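Long-range contacts in USG-1 protein homolog (Pseudomonas aeruginosa, PDB 2HJS), which probably acts as an NAD- or NADP-dependent dehydrogenase of the aspartate-semialdehyde dehydrogenase family and forms a dimer, although its activity has not been established: residues R216-E221 / L233-I238; S249-C254 / Q308-I313; D280-V285 / E293-R298. One frame throughout, in Å; residues are numbered along the deposited sequence. Where two conformers were deposited one is given.

In the fold
Following the chain, contact 1 comes first, closing a short loop between helix 213-225 and strand 233-239, which within this chain is an outermost strand of the six-stranded mixed sheet in the dimerisation domain. Contact 2 opens only after it has closed, when strand 246-254 meets strand 308-315 across 53 intervening residues. Contact 3 lies wholly within that excursion, where residues 280-285 pack on strand 294-301 in a beta-alpha-beta unit. Contacts 2 and 3 touch, since strands 294-301 and 308-315 are sheet neighbours and a probable hydrogen bond joins Trp312 N to Gly297 O at 2.8 Å. All three contacts reach one sheet and touch the second subunit.

Contact 1: residues R216-E221 / L233-I238; sequences RRIFAE and LNVTCI
Where helix 213-225 packs on the sheet of the dimerisation domain, beside the face through which Ile218 and Phe219 meet Leu233, Val235 and Cys237, the carboxylate oxygen Glu221 OE2 is held by two nitrogens of Arg217, one turn back along the helix. Arg217 NE gives a 2.8 Å bond to Glu221 OE2 that is fairly straight (163°), arriving from above the carboxylate plane while the oxygen stays in the guanidinium plane; NH2 adds a weak bond. The other oxygen, Glu221 OE1, accepts from Cys132 N, and Arg217 NH2 reaches Leu98 O.

The helix runs roughly antiparallel to strand 233-239, with the short axes 8.8 Å apart and 150° between their directions. Alternate strand residues face the helix. Asn234 and Thr236 turn from it: Asn234 hydrogen-bonds to Gln308 and Asn310 of the second subunit, and Thr236 makes a weak bond to its Arg300. Ile218 sits over the middle of the strand. Its CG2 branch lies 4.1 Å from Val235 CG1 and farther from Leu233 CD1. The other branch is extended, CD1 anti to CA (chi2 158°), and its tip brings Ile218 CD1 within 3.4 Å of Cys237 SG. Val134 of helix 133-145 also packs on Ile218.

At the start of the strand, Phe219 and Leu233 slide past each other in opposite directions. Leu233 CD1 reaches back to Phe219 CA at 3.8 Å, and Leu233 CB is 4.0 Å from Phe219 CD1. The ring turns its edge, nearly in plane, to a backbone carbonyl: Phe219 CE1 stands 3.6 Å from Leu233 O.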
ATOM      1  N   ARG A 216      11.054  -1.467 -12.633  0.50 48.71           N
ATOM      2  CA  ARG A 216      12.296  -1.791 -13.331  0.50 48.38           C
ATOM      3  C   ARG A 216      13.437  -0.929 -12.830  0.50 48.62           C
ATOM      4  O   ARG A 216      14.527  -1.434 -12.529  0.50 49.13           O
ATOM      5  CB  ARG A 216      12.118  -1.563 -14.835  0.50 48.14           C
ATOM      6  CG  ARG A 216      12.019  -2.835 -15.654  0.50 47.99           C
ATOM      7  CD  ARG A 216      10.995  -2.776 -16.785  0.50 44.68           C
ATOM      8  NE  ARG A 216      11.040  -1.596 -17.663  0.50 41.28           N
ATOM      9  CZ  ARG A 216       9.940  -1.036 -18.170  0.50 38.76           C
ATOM     10  NH1 ARG A 216       8.737  -1.532 -17.881  0.50 36.28           N
ATOM     11  NH2 ARG A 216      10.026   0.009 -18.951  0.50 36.55           N
ATOM     12  N   ARG A 217      13.187   0.374 -12.748  1.00 48.51           N
ATOM     13  CA  ARG A 217      14.206   1.323 -12.309  1.00 48.85           C
ATOM     14  C   ARG A 217      14.662   1.044 -10.876  1.00 49.01           C
ATOM     15  O   ARG A 217      15.865   0.990 -10.589  1.00 49.82           O
ATOM     16  CB  ARG A 217      13.744   2.769 -12.464  1.00 48.67           C
ATOM     17  CG  ARG A 217      14.893   3.737 -12.234  1.00 49.44           C
ATOM     18  CD  ARG A 217      14.494   5.203 -12.301  1.00 50.36           C
ATOM     19  NE  ARG A 217      15.617   6.041 -11.889  1.00 52.76           N
ATOM     20  CZ  ARG A 217      15.594   7.373 -11.841  1.00 54.56           C
ATOM     21  NH1 ARG A 217      14.495   8.038 -12.176  1.00 57.24           N
ATOM     22  NH2 ARG A 217      16.661   8.037 -11.441  1.00 54.67           N
ATOM     23  N   ILE A 218      13.697   0.870  -9.977  1.00 48.92           N
ATOM     24  CA  ILE A 218      13.996   0.624  -8.579  1.00 48.45           C
ATOM     25  C   ILE A 218      14.821  -0.658  -8.476  1.00 49.23           C
ATOM     26  O   ILE A 218      15.855  -0.700  -7.787  1.00 49.72           O
ATOM     27  CB  ILE A 218      12.697   0.496  -7.737  1.00 48.24           C
ATOM     28  CG1 ILE A 218      12.031   1.856  -7.563  1.00 46.90           C
ATOM     29  CG2 ILE A 218      12.993  -0.118  -6.387  1.00 47.42           C
ATOM     30  CD1 ILE A 218      10.543   1.769  -7.247  1.00 46.43           C
ATOM     31  N   PHE A 219      14.371  -1.684  -9.182  1.00 48.47           N
ATOM     32  CA  PHE A 219      15.057  -2.954  -9.190  1.00 49.45           C
ATOM     33  C   PHE A 219      16.508  -2.813  -9.678  1.00 50.10           C
ATOM     34  O   PHE A 219      17.409  -3.289  -9.007  1.00 50.82           O
ATOM     35  CB  PHE A 219      14.287  -3.962 -10.059  1.00 49.24           C
ATOM     36  CG  PHE A 219      14.891  -5.351 -10.084  1.00 49.75           C
ATOM     37  CD1 PHE A 219      14.512  -6.307  -9.141  1.00 49.68           C
ATOM     38  CD2 PHE A 219      15.824  -5.696 -11.042  1.00 50.20           C
ATOM     39  CE1 PHE A 219      15.049  -7.589  -9.154  1.00 49.86           C
ATOM     40  CE2 PHE A 219      16.383  -6.982 -11.068  1.00 51.10           C
ATOM     41  CZ  PHE A 219      15.992  -7.928 -10.116  1.00 49.98           C
ATOM     42  N   ALA A 220      16.725  -2.180 -10.834  1.00 49.47           N
ATOM     43  CA  ALA A 220      18.072  -2.023 -11.386  1.00 50.16           C
ATOM     44  C   ALA A 220      18.982  -1.237 -10.451  1.00 50.21           C
ATOM     45  O   ALA A 220      20.167  -1.561 -10.305  1.00 51.17           O
ATOM     46  CB  ALA A 220      18.029  -1.348 -12.768  1.00 48.72           C
ATOM     47  N   GLU A 221      18.431  -0.203  -9.819  1.00 50.98           N
ATOM     48  CA  GLU A 221      19.225   0.678  -8.938  1.00 51.06           C
ATOM     49  C   GLU A 221      19.562  -0.003  -7.619  1.00 51.82           C
ATOM     50  O   GLU A 221      20.688   0.085  -7.148  1.00 51.83           O
ATOM     51  CB  GLU A 221      18.506   2.003  -8.700  1.00 49.90           C
ATOM     52  CG  GLU A 221      18.580   2.895  -9.930  1.00 52.12           C
ATOM     53  CD  GLU A 221      17.757   4.175  -9.811  1.00 55.56           C
ATOM     54  OE1 GLU A 221      16.910   4.307  -8.883  1.00 56.56           O
ATOM     55  OE2 GLU A 221      17.927   5.045 -10.687  1.00 54.43           O
ATOM     56  N   LEU A 233      15.140  -9.085  -4.911  1.00 57.64           N
ATOM     57  CA  LEU A 233      14.203  -8.015  -4.614  1.00 55.99           C
ATOM     58  C   LEU A 233      12.853  -8.246  -5.322  1.00 54.33           C
ATOM     59  O   LEU A 233      12.824  -8.532  -6.508  1.00 53.38           O
ATOM     60  CB  LEU A 233      14.757  -6.725  -5.157  1.00 55.60           C
ATOM     61  CG  LEU A 233      14.378  -5.374  -4.555  1.00 59.35           C
ATOM     62  CD1 LEU A 233      14.290  -4.296  -5.666  1.00 61.63           C
ATOM     63  CD2 LEU A 233      13.151  -5.347  -3.686  1.00 58.90           C
ATOM     64  N   ASN A 234      11.748  -8.070  -4.610  1.00 52.53           N
ATOM     65  CA  ASN A 234      10.438  -8.056  -5.250  1.00 51.93           C
ATOM     66  C   ASN A 234       9.762  -6.708  -4.984  1.00 51.73           C
ATOM     67  O   ASN A 234       9.629  -6.308  -3.827  1.00 50.54           O
ATOM     68  CB  ASN A 234       9.606  -9.252  -4.761  1.00 51.92           C
ATOM     69  CG  ASN A 234       8.261  -9.355  -5.446  1.00 51.29           C
ATOM     70  OD1 ASN A 234       7.337  -8.593  -5.142  1.00 51.70           O
ATOM     71  ND2 ASN A 234       8.117 -10.346  -6.333  1.00 50.61           N
ATOM     72  N   VAL A 235       9.396  -5.994  -6.064  1.00 51.71           N
ATOM     73  CA  VAL A 235       8.916  -4.600  -5.986  1.00 51.42           C
ATOM     74  C   VAL A 235       7.541  -4.452  -6.590  1.00 51.08           C
ATOM     75  O   VAL A 235       7.355  -4.809  -7.739  1.00 51.47           O
ATOM     76  CB  VAL A 235       9.709  -3.612  -6.875  1.00 51.81           C
ATOM     77  CG1 VAL A 235       9.490  -2.164  -6.389  1.00 50.69           C
ATOM     78  CG2 VAL A 235      11.126  -3.942  -6.947  1.00 54.05           C
ATOM     79  N   THR A 236       6.623  -3.852  -5.834  1.00 50.40           N
ATOM     80  CA  THR A 236       5.350  -3.402  -6.335  1.00 50.17           C
ATOM     81  C   THR A 236       5.225  -1.912  -6.029  1.00 50.54           C
ATOM     82  O   THR A 236       5.369  -1.494  -4.874  1.00 50.11           O
ATOM     83  CB  THR A 236       4.200  -4.164  -5.658  1.00 50.32           C
ATOM     84  OG1 THR A 236       4.437  -5.570  -5.814  1.00 51.68           O
ATOM     85  CG2 THR A 236       2.857  -3.810  -6.292  1.00 49.49           C
ATOM     86  N   CYS A 237       4.969  -1.112  -7.059  1.00 50.28           N
ATOM     87  CA  CYS A 237       4.651   0.299  -6.840  1.00 51.32           C
ATOM     88  C   CYS A 237       3.190   0.574  -7.125  1.00 51.57           C
ATOM     89  O   CYS A 237       2.700   0.365  -8.239  1.00 51.93           O
ATOM     90  CB  CYS A 237       5.538   1.224  -7.676  1.00 50.90           C
ATOM     91  SG  CYS A 237       7.256   1.109  -7.177  1.00 52.70           S
ATOM     92  N   ILE A 238       2.517   1.080  -6.105  1.00 51.22           N
ATOM     93  CA  ILE A 238       1.099   1.372  -6.149  1.00 51.85           C
ATOM     94  C   ILE A 238       0.962   2.886  -6.159  1.00 51.04           C
ATOM     95  O   ILE A 238       1.787   3.592  -5.576  1.00 49.71           O
ATOM     96  CB  ILE A 238       0.439   0.776  -4.882  1.00 52.59           C
ATOM     97  CG1 ILE A 238       0.361  -0.733  -5.018  1.00 52.94           C
ATOM     98  CG2 ILE A 238      -0.951   1.349  -4.594  1.00 54.15           C
ATOM     99  CD1 ILE A 238       0.268  -1.359  -3.619  1.00 58.98           C
TER

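Contact 2: residues S249-C254 / Q308-I313; sequences SVTLQC and QVNLWI
Leu252 and Val309 lie side by side and point the same way, forming one bump on the apolar face of an antiparallel strand pair in the middle of the dimerisation-domain sheet. Val309 CG1 stands between the backbone N and the carbonyl carbon (chi1 57°), the crowded position, which brings it 3.8 Å from Leu252 CB. It fits against CG and CD1 of Leu252 almost as closely, with Cys254 SG more distant at its far border. Farther along, Val250 and Leu311 pair directly, and the side chains of Val250 and Ile313 cross obliquely, Val250 CG2 lying 3.8 Å from Ile313 CD1. Helix 133-145 packs over this end, its Leu138 on Val250 and its Val141 on Leu311 and Ile313.

The backbones are joined by reciprocal bonds in the hydrogen-bonded pairs Val250-Leu311 and Leu252-Val309. The bond from Leu252 N to Val309 O is 2.8 Å and nearly straight (175°).

The face bearing Ser249, Thr251, Gln253, Gln308, Asn310 and Trp312 is largely polar and meets the second subunit. There a water bridges the strands: it lies 2.6 Å from Ser249 OG, accepts from Asn310 ND2 and donates to Val250 O, which thus receives both the water and Leu311 N. Asn310 OD1 and Gln308 OE1 each accept from Asn234 of the second subunit, and Thr251 OG1 bonds to Asn155 of that subunit. Trp312, whose NE1 donates to Pro282 O, turns its ring edge to Ser249, where Trp312 CE3 is 4.4 Å from Ser249 CB.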
ATOM      1  N   SER A 249       6.443  -0.198   2.560  1.00 48.47           N
ATOM      2  CA  SER A 249       6.330  -1.328   3.460  1.00 49.49           C
ATOM      3  C   SER A 249       7.307  -2.410   3.004  1.00 49.57           C
ATOM      4  O   SER A 249       7.215  -2.937   1.900  1.00 48.48           O
ATOM      5  CB  SER A 249       4.893  -1.846   3.497  1.00 49.26           C
ATOM      6  OG  SER A 249       4.845  -3.011   4.296  1.00 53.26           O
ATOM      7  N   VAL A 250       8.269  -2.706   3.870  1.00 50.65           N
ATOM      8  CA  VAL A 250       9.390  -3.579   3.547  1.00 51.04           C
ATOM      9  C   VAL A 250       9.336  -4.827   4.427  1.00 51.32           C
ATOM     10  O   VAL A 250       9.034  -4.726   5.608  1.00 51.55           O
ATOM     11  CB  VAL A 250      10.726  -2.805   3.765  1.00 52.35           C
ATOM     12  CG1 VAL A 250      11.954  -3.680   3.458  1.00 51.93           C
ATOM     13  CG2 VAL A 250      10.768  -1.491   2.904  1.00 50.83           C
ATOM     14  N   THR A 251       9.598  -6.000   3.845  1.00 51.13           N
ATOM     15  CA  THR A 251       9.803  -7.249   4.600  1.00 50.41           C
ATOM     16  C   THR A 251      11.155  -7.832   4.233  1.00 50.99           C
ATOM     17  O   THR A 251      11.435  -8.074   3.056  1.00 51.65           O
ATOM     18  CB  THR A 251       8.753  -8.310   4.276  1.00 50.35           C
ATOM     19  OG1 THR A 251       7.467  -7.708   4.313  1.00 50.82           O
ATOM     20  CG2 THR A 251       8.788  -9.468   5.297  1.00 48.22           C
ATOM     21  N   LEU A 252      12.003  -8.034   5.229  1.00 50.17           N
ATOM     22  CA  LEU A 252      13.266  -8.706   5.013  1.00 51.21           C
ATOM     23  C   LEU A 252      13.206 -10.101   5.588  1.00 51.05           C
ATOM     24  O   LEU A 252      12.812 -10.278   6.739  1.00 51.44           O
ATOM     25  CB  LEU A 252      14.418  -7.967   5.708  1.00 51.24           C
ATOM     26  CG  LEU A 252      14.522  -6.444   5.625  1.00 52.84           C
ATOM     27  CD1 LEU A 252      15.848  -5.987   6.198  1.00 52.35           C
ATOM     28  CD2 LEU A 252      14.459  -6.091   4.188  1.00 56.02           C
ATOM     29  N   GLN A 253      13.591 -11.082   4.778  0.50 51.25           N
ATOM     30  CA  GLN A 253      13.749 -12.448   5.236  0.50 51.04           C
ATOM     31  C   GLN A 253      15.231 -12.679   5.453  0.50 51.29           C
ATOM     32  O   GLN A 253      16.026 -12.636   4.510  0.50 50.95           O
ATOM     33  CB  GLN A 253      13.211 -13.423   4.197  0.50 51.46           C
ATOM     34  CG  GLN A 253      13.281 -14.885   4.620  0.50 52.32           C
ATOM     35  CD  GLN A 253      12.172 -15.264   5.570  0.50 53.11           C
ATOM     36  OE1 GLN A 253      11.012 -14.958   5.326  0.50 54.20           O
ATOM     37  NE2 GLN A 253      12.524 -15.929   6.665  0.50 54.71           N
ATOM     38  N   CYS A 254      15.604 -12.905   6.706  1.00 51.22           N
ATOM     39  CA  CYS A 254      16.998 -13.036   7.060  1.00 51.11           C
ATOM     40  C   CYS A 254      17.411 -14.456   7.364  1.00 50.77           C
ATOM     41  O   CYS A 254      16.571 -15.326   7.529  1.00 49.79           O
ATOM     42  CB  CYS A 254      17.322 -12.122   8.231  1.00 51.55           C
ATOM     43  SG  CYS A 254      16.888 -10.412   7.834  1.00 53.92           S
ATOM     44  N   GLN A 308      12.123 -12.981  10.084  1.00 49.99           N
ATOM     45  CA  GLN A 308      11.523 -11.887   9.315  1.00 49.88           C
ATOM     46  C   GLN A 308      11.514 -10.577  10.085  1.00 49.10           C
ATOM     47  O   GLN A 308      11.230 -10.566  11.277  1.00 49.12           O
ATOM     48  CB  GLN A 308      10.067 -12.206   9.000  1.00 49.78           C
ATOM     49  CG  GLN A 308       9.861 -13.082   7.803  1.00 52.27           C
ATOM     50  CD  GLN A 308       8.434 -13.535   7.666  1.00 54.78           C
ATOM     51  OE1 GLN A 308       7.511 -12.974   8.275  1.00 54.78           O
ATOM     52  NE2 GLN A 308       8.237 -14.594   6.892  1.00 59.85           N
ATOM     53  N   VAL A 309      11.800  -9.473   9.406  1.00 48.13           N
ATOM     54  CA  VAL A 309      11.661  -8.165  10.038  1.00 47.87           C
ATOM     55  C   VAL A 309      10.955  -7.269   9.047  1.00 48.06           C
ATOM     56  O   VAL A 309      11.280  -7.285   7.859  1.00 48.64           O
ATOM     57  CB  VAL A 309      13.033  -7.556  10.553  1.00 47.81           C
ATOM     58  CG1 VAL A 309      14.074  -7.429   9.428  1.00 46.04           C
ATOM     59  CG2 VAL A 309      12.833  -6.174  11.235  1.00 47.21           C
ATOM     60  N   ASN A 310       9.977  -6.520   9.541  1.00 47.90           N
ATOM     61  CA  ASN A 310       9.261  -5.525   8.754  1.00 47.69           C
ATOM     62  C   ASN A 310       9.742  -4.148   9.105  1.00 48.45           C
ATOM     63  O   ASN A 310      10.120  -3.921  10.241  1.00 47.13           O
ATOM     64  CB  ASN A 310       7.779  -5.568   9.079  1.00 47.81           C
ATOM     65  CG  ASN A 310       7.122  -6.813   8.569  1.00 48.14           C
ATOM     66  OD1 ASN A 310       7.047  -7.824   9.274  1.00 50.31           O
ATOM     67  ND2 ASN A 310       6.696  -6.779   7.310  1.00 49.27           N
ATOM     68  N   LEU A 311       9.722  -3.243   8.122  1.00 48.67           N
ATOM     69  CA  LEU A 311      10.021  -1.836   8.339  1.00 50.13           C
ATOM     70  C   LEU A 311       8.958  -1.040   7.590  1.00 49.43           C
ATOM     71  O   LEU A 311       8.498  -1.473   6.551  1.00 48.76           O
ATOM     72  CB  LEU A 311      11.380  -1.444   7.712  1.00 50.18           C
ATOM     73  CG  LEU A 311      12.641  -2.271   7.956  1.00 52.76           C
ATOM     74  CD1 LEU A 311      13.673  -1.788   6.971  1.00 55.76           C
ATOM     75  CD2 LEU A 311      13.145  -2.022   9.361  1.00 54.35           C
ATOM     76  N   TRP A 312       8.638   0.149   8.096  1.00 48.91           N
ATOM     77  CA  TRP A 312       7.797   1.107   7.387  1.00 48.29           C
ATOM     78  C   TRP A 312       8.619   2.371   7.243  1.00 48.09           C
ATOM     79  O   TRP A 312       9.196   2.842   8.203  1.00 47.92           O
ATOM     80  CB  TRP A 312       6.518   1.352   8.179  1.00 47.38           C
ATOM     81  CG  TRP A 312       5.706   2.594   7.822  1.00 47.83           C
ATOM     82  CD1 TRP A 312       5.754   3.825   8.456  1.00 46.55           C
ATOM     83  CD2 TRP A 312       4.693   2.712   6.801  1.00 45.58           C
ATOM     84  NE1 TRP A 312       4.839   4.680   7.877  1.00 45.85           N
ATOM     85  CE2 TRP A 312       4.184   4.029   6.864  1.00 45.50           C
ATOM     86  CE3 TRP A 312       4.180   1.835   5.831  1.00 47.05           C
ATOM     87  CZ2 TRP A 312       3.154   4.480   6.023  1.00 45.76           C
ATOM     88  CZ3 TRP A 312       3.166   2.291   4.981  1.00 46.20           C
ATOM     89  CH2 TRP A 312       2.661   3.606   5.098  1.00 46.06           C
ATOM     90  N   ILE A 313       8.722   2.882   6.020  1.00 48.37           N
ATOM     91  CA  ILE A 313       9.618   3.993   5.720  1.00 47.96           C
ATOM     92  C   ILE A 313       8.806   5.123   5.090  1.00 48.30           C
ATOM     93  O   ILE A 313       8.002   4.885   4.190  1.00 47.38           O
ATOM     94  CB  ILE A 313      10.730   3.552   4.726  1.00 48.03           C
ATOM     95  CG1 ILE A 313      11.491   2.326   5.258  1.00 48.23           C
ATOM     96  CG2 ILE A 313      11.671   4.745   4.412  1.00 47.54           C
ATOM     97  CD1 ILE A 313      12.435   1.689   4.224  1.00 46.73           C
TER
HETATM   98  O   HOH W   1       6.213  -3.720   6.449  1.00 42.76           O

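Contact 3: residues D280-V285 / E293-R298; sequences DYPTVV and ETYVGR
Pro282 rests on Tyr295, and this apolar contact is the main touch between residues 280-285 and strand 294-301. Pro282 CB lies 3.5 Å from Tyr295 CB, and Pro282 CG also touches Tyr295 CB. Tyr295 CG is beside its backbone N, anti to the carbonyl carbon (chi1 -77°), which leaves Tyr295 CG 3.9 Å from Pro282 CB. The side chains slide past each other in opposite directions, with Pro282 CB 3.8 Å from Tyr295 CD1 and oblique to the ring. Farther along the strand, Pro282 CD approaches Gly297 CA to 4.2 Å, the glycine presenting bare backbone to the proline. Tyr281 CB makes a looser contact with Arg298 CG.

The polar link is indirect. A water donates to Asp280 O at 2.6 Å and accepts from Arg298 N at 2.8 Å, bridging the two backbones. The Arg298 guanidinium goes to the second subunit, forming a salt bridge with Glu215 and hydrogen bonds to the carbonyls of Gly210 and Ala201 of that subunit.

Helix capping belongs to the loop side: Thr283 is the N-cap of helix 284-288, its OG1 accepting from Gly286 N.

The contact lies within a beta-alpha-beta crossover, in which helix 284-288 connects strand 273-275 to strand 294-301. Asp287 of that helix flanks both Pro282 and Tyr295, Glu274 of strand 273-275 touches Tyr295, and Val314 of the neighbouring strand 308-315 packs against Pro282 and Tyr295.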
ATOM      1  N   ASP A 280       4.109   4.097  18.025  0.50 50.96           N
ATOM      2  CA  ASP A 280       3.701   5.194  17.144  0.50 50.43           C
ATOM      3  C   ASP A 280       4.403   5.022  15.808  0.50 50.12           C
ATOM      4  O   ASP A 280       5.319   4.215  15.676  0.50 50.40           O
ATOM      5  CB  ASP A 280       3.984   6.572  17.757  0.50 50.08           C
ATOM      6  CG  ASP A 280       3.173   7.713  17.089  0.50 50.51           C
ATOM      7  OD1 ASP A 280       2.353   7.482  16.156  0.50 45.84           O
ATOM      8  OD2 ASP A 280       3.373   8.873  17.520  0.50 51.80           O
ATOM      9  N   TYR A 281       3.967   5.774  14.811  1.00 50.21           N
ATOM     10  CA  TYR A 281       4.466   5.606  13.453  1.00 49.21           C
ATOM     11  C   TYR A 281       4.536   6.966  12.751  1.00 48.85           C
ATOM     12  O   TYR A 281       3.754   7.857  13.047  1.00 48.66           O
ATOM     13  CB  TYR A 281       3.590   4.598  12.661  1.00 48.64           C
ATOM     14  CG  TYR A 281       2.139   5.038  12.542  1.00 48.14           C
ATOM     15  CD1 TYR A 281       1.709   5.849  11.479  1.00 44.84           C
ATOM     16  CD2 TYR A 281       1.204   4.672  13.518  1.00 47.05           C
ATOM     17  CE1 TYR A 281       0.391   6.287  11.400  1.00 45.05           C
ATOM     18  CE2 TYR A 281      -0.100   5.102  13.453  1.00 47.16           C
ATOM     19  CZ  TYR A 281      -0.511   5.901  12.390  1.00 47.43           C
ATOM     20  OH  TYR A 281      -1.823   6.310  12.354  1.00 48.02           O
ATOM     21  N   PRO A 282       5.475   7.124  11.805  1.00 48.27           N
ATOM     22  CA  PRO A 282       5.470   8.329  10.993  1.00 47.90           C
ATOM     23  C   PRO A 282       4.547   8.224   9.774  1.00 48.40           C
ATOM     24  O   PRO A 282       4.229   7.098   9.299  1.00 47.47           O
ATOM     25  CB  PRO A 282       6.913   8.426  10.535  1.00 48.10           C
ATOM     26  CG  PRO A 282       7.314   6.964  10.340  1.00 47.58           C
ATOM     27  CD  PRO A 282       6.587   6.214  11.457  1.00 48.21           C
ATOM     28  N   THR A 283       4.131   9.380   9.257  1.00 48.62           N
ATOM     29  CA  THR A 283       3.380   9.412   7.981  1.00 49.72           C
ATOM     30  C   THR A 283       3.973  10.474   7.054  1.00 50.42           C
ATOM     31  O   THR A 283       4.711  11.352   7.520  1.00 50.74           O
ATOM     32  CB  THR A 283       1.871   9.729   8.174  1.00 49.46           C
ATOM     33  OG1 THR A 283       1.735  11.070   8.672  1.00 50.03           O
ATOM     34  CG2 THR A 283       1.205   8.733   9.113  1.00 47.83           C
ATOM     35  N   VAL A 284       3.651  10.416   5.755  1.00 50.71           N
ATOM     36  CA  VAL A 284       4.161  11.458   4.829  1.00 50.75           C
ATOM     37  C   VAL A 284       3.642  12.857   5.162  1.00 51.36           C
ATOM     38  O   VAL A 284       4.380  13.827   5.054  1.00 52.51           O
ATOM     39  CB  VAL A 284       3.936  11.117   3.320  1.00 50.14           C
ATOM     40  CG1 VAL A 284       4.732   9.869   2.948  1.00 48.65           C
ATOM     41  CG2 VAL A 284       2.441  10.959   2.986  1.00 49.88           C
ATOM     42  N   VAL A 285       2.380  12.961   5.558  1.00 52.24           N
ATOM     43  CA  VAL A 285       1.778  14.267   5.843  1.00 53.12           C
ATOM     44  C   VAL A 285       2.259  14.807   7.199  1.00 54.60           C
ATOM     45  O   VAL A 285       2.660  15.966   7.307  1.00 55.68           O
ATOM     46  CB  VAL A 285       0.238  14.205   5.849  1.00 53.23           C
ATOM     47  CG1 VAL A 285      -0.341  15.447   6.544  1.00 52.32           C
ATOM     48  CG2 VAL A 285      -0.294  14.073   4.405  1.00 51.98           C
ATOM     49  N   GLU A 293      14.924  14.195   7.119  1.00 50.38           N
ATOM     50  CA  GLU A 293      14.964  12.853   7.680  1.00 49.86           C
ATOM     51  C   GLU A 293      14.097  11.893   6.876  1.00 49.19           C
ATOM     52  O   GLU A 293      12.999  12.227   6.437  1.00 47.82           O
ATOM     53  CB  GLU A 293      14.480  12.841   9.143  1.00 50.39           C
ATOM     54  CG  GLU A 293      15.180  13.883  10.050  1.00 54.81           C
ATOM     55  CD  GLU A 293      16.661  13.622  10.117  1.00 58.78           C
ATOM     56  OE1 GLU A 293      17.030  12.548  10.636  1.00 61.57           O
ATOM     57  OE2 GLU A 293      17.449  14.461   9.615  1.00 64.37           O
ATOM     58  N   THR A 294      14.603  10.685   6.710  1.00 48.94           N
ATOM     59  CA  THR A 294      13.795   9.568   6.267  1.00 48.77           C
ATOM     60  C   THR A 294      13.345   8.870   7.565  1.00 48.83           C
ATOM     61  O   THR A 294      14.171   8.466   8.382  1.00 49.02           O
ATOM     62  CB  THR A 294      14.646   8.654   5.402  1.00 48.73           C
ATOM     63  OG1 THR A 294      14.896   9.307   4.156  1.00 50.34           O
ATOM     64  CG2 THR A 294      13.980   7.317   5.149  1.00 48.08           C
ATOM     65  N   TYR A 295      12.039   8.762   7.754  1.00 48.51           N
ATOM     66  CA  TYR A 295      11.469   8.215   8.992  1.00 49.02           C
ATOM     67  C   TYR A 295      11.220   6.716   8.857  1.00 49.28           C
ATOM     68  O   TYR A 295      10.732   6.272   7.833  1.00 49.00           O
ATOM     69  CB  TYR A 295      10.149   8.895   9.284  1.00 49.33           C
ATOM     70  CG  TYR A 295      10.269  10.271   9.860  1.00 49.84           C
ATOM     71  CD1 TYR A 295      10.087  10.476  11.223  1.00 51.82           C
ATOM     72  CD2 TYR A 295      10.570  11.381   9.053  1.00 50.02           C
ATOM     73  CE1 TYR A 295      10.180  11.747  11.783  1.00 51.35           C
ATOM     74  CE2 TYR A 295      10.680  12.665   9.609  1.00 51.27           C
ATOM     75  CZ  TYR A 295      10.484  12.826  10.976  1.00 51.99           C
ATOM     76  OH  TYR A 295      10.571  14.066  11.561  1.00 53.79           O
ATOM     77  N   VAL A 296      11.564   5.943   9.888  1.00 48.98           N
ATOM     78  CA  VAL A 296      11.410   4.499   9.836  1.00 48.62           C
ATOM     79  C   VAL A 296      10.696   4.050  11.105  1.00 49.15           C
ATOM     80  O   VAL A 296      11.141   4.386  12.194  1.00 48.33           O
ATOM     81  CB  VAL A 296      12.777   3.757   9.744  1.00 49.03           C
ATOM     82  CG1 VAL A 296      12.560   2.216   9.584  1.00 47.36           C
ATOM     83  CG2 VAL A 296      13.580   4.281   8.591  1.00 48.11           C
ATOM     84  N   GLY A 297       9.608   3.288  10.951  1.00 48.74           N
ATOM     85  CA  GLY A 297       8.890   2.715  12.076  1.00 48.53           C
ATOM     86  C   GLY A 297       8.381   1.296  11.864  1.00 49.13           C
ATOM     87  O   GLY A 297       8.700   0.648  10.855  1.00 49.06           O
ATOM     88  N   ARG A 298       7.599   0.824  12.840  1.00 48.40           N
ATOM     89  CA  ARG A 298       6.930  -0.474  12.842  1.00 47.79           C
ATOM     90  C   ARG A 298       7.922  -1.617  12.718  1.00 47.50           C
ATOM     91  O   ARG A 298       7.629  -2.625  12.082  1.00 47.62           O
ATOM     92  CB  ARG A 298       5.821  -0.569  11.764  1.00 47.78           C
ATOM     93  CG  ARG A 298       4.673   0.428  11.911  1.00 46.69           C
ATOM     94  CD  ARG A 298       3.374  -0.174  11.419  1.00 47.69           C
ATOM     95  NE  ARG A 298       3.039  -1.388  12.167  1.00 45.15           N
ATOM     96  CZ  ARG A 298       2.227  -2.353  11.763  1.00 46.74           C
ATOM     97  NH1 ARG A 298       1.594  -2.252  10.597  1.00 46.03           N
ATOM     98  NH2 ARG A 298       2.024  -3.417  12.555  1.00 45.07           N
TER
HETATM   99  O   HOH W   2       6.632   2.024  15.153  1.00 54.81           O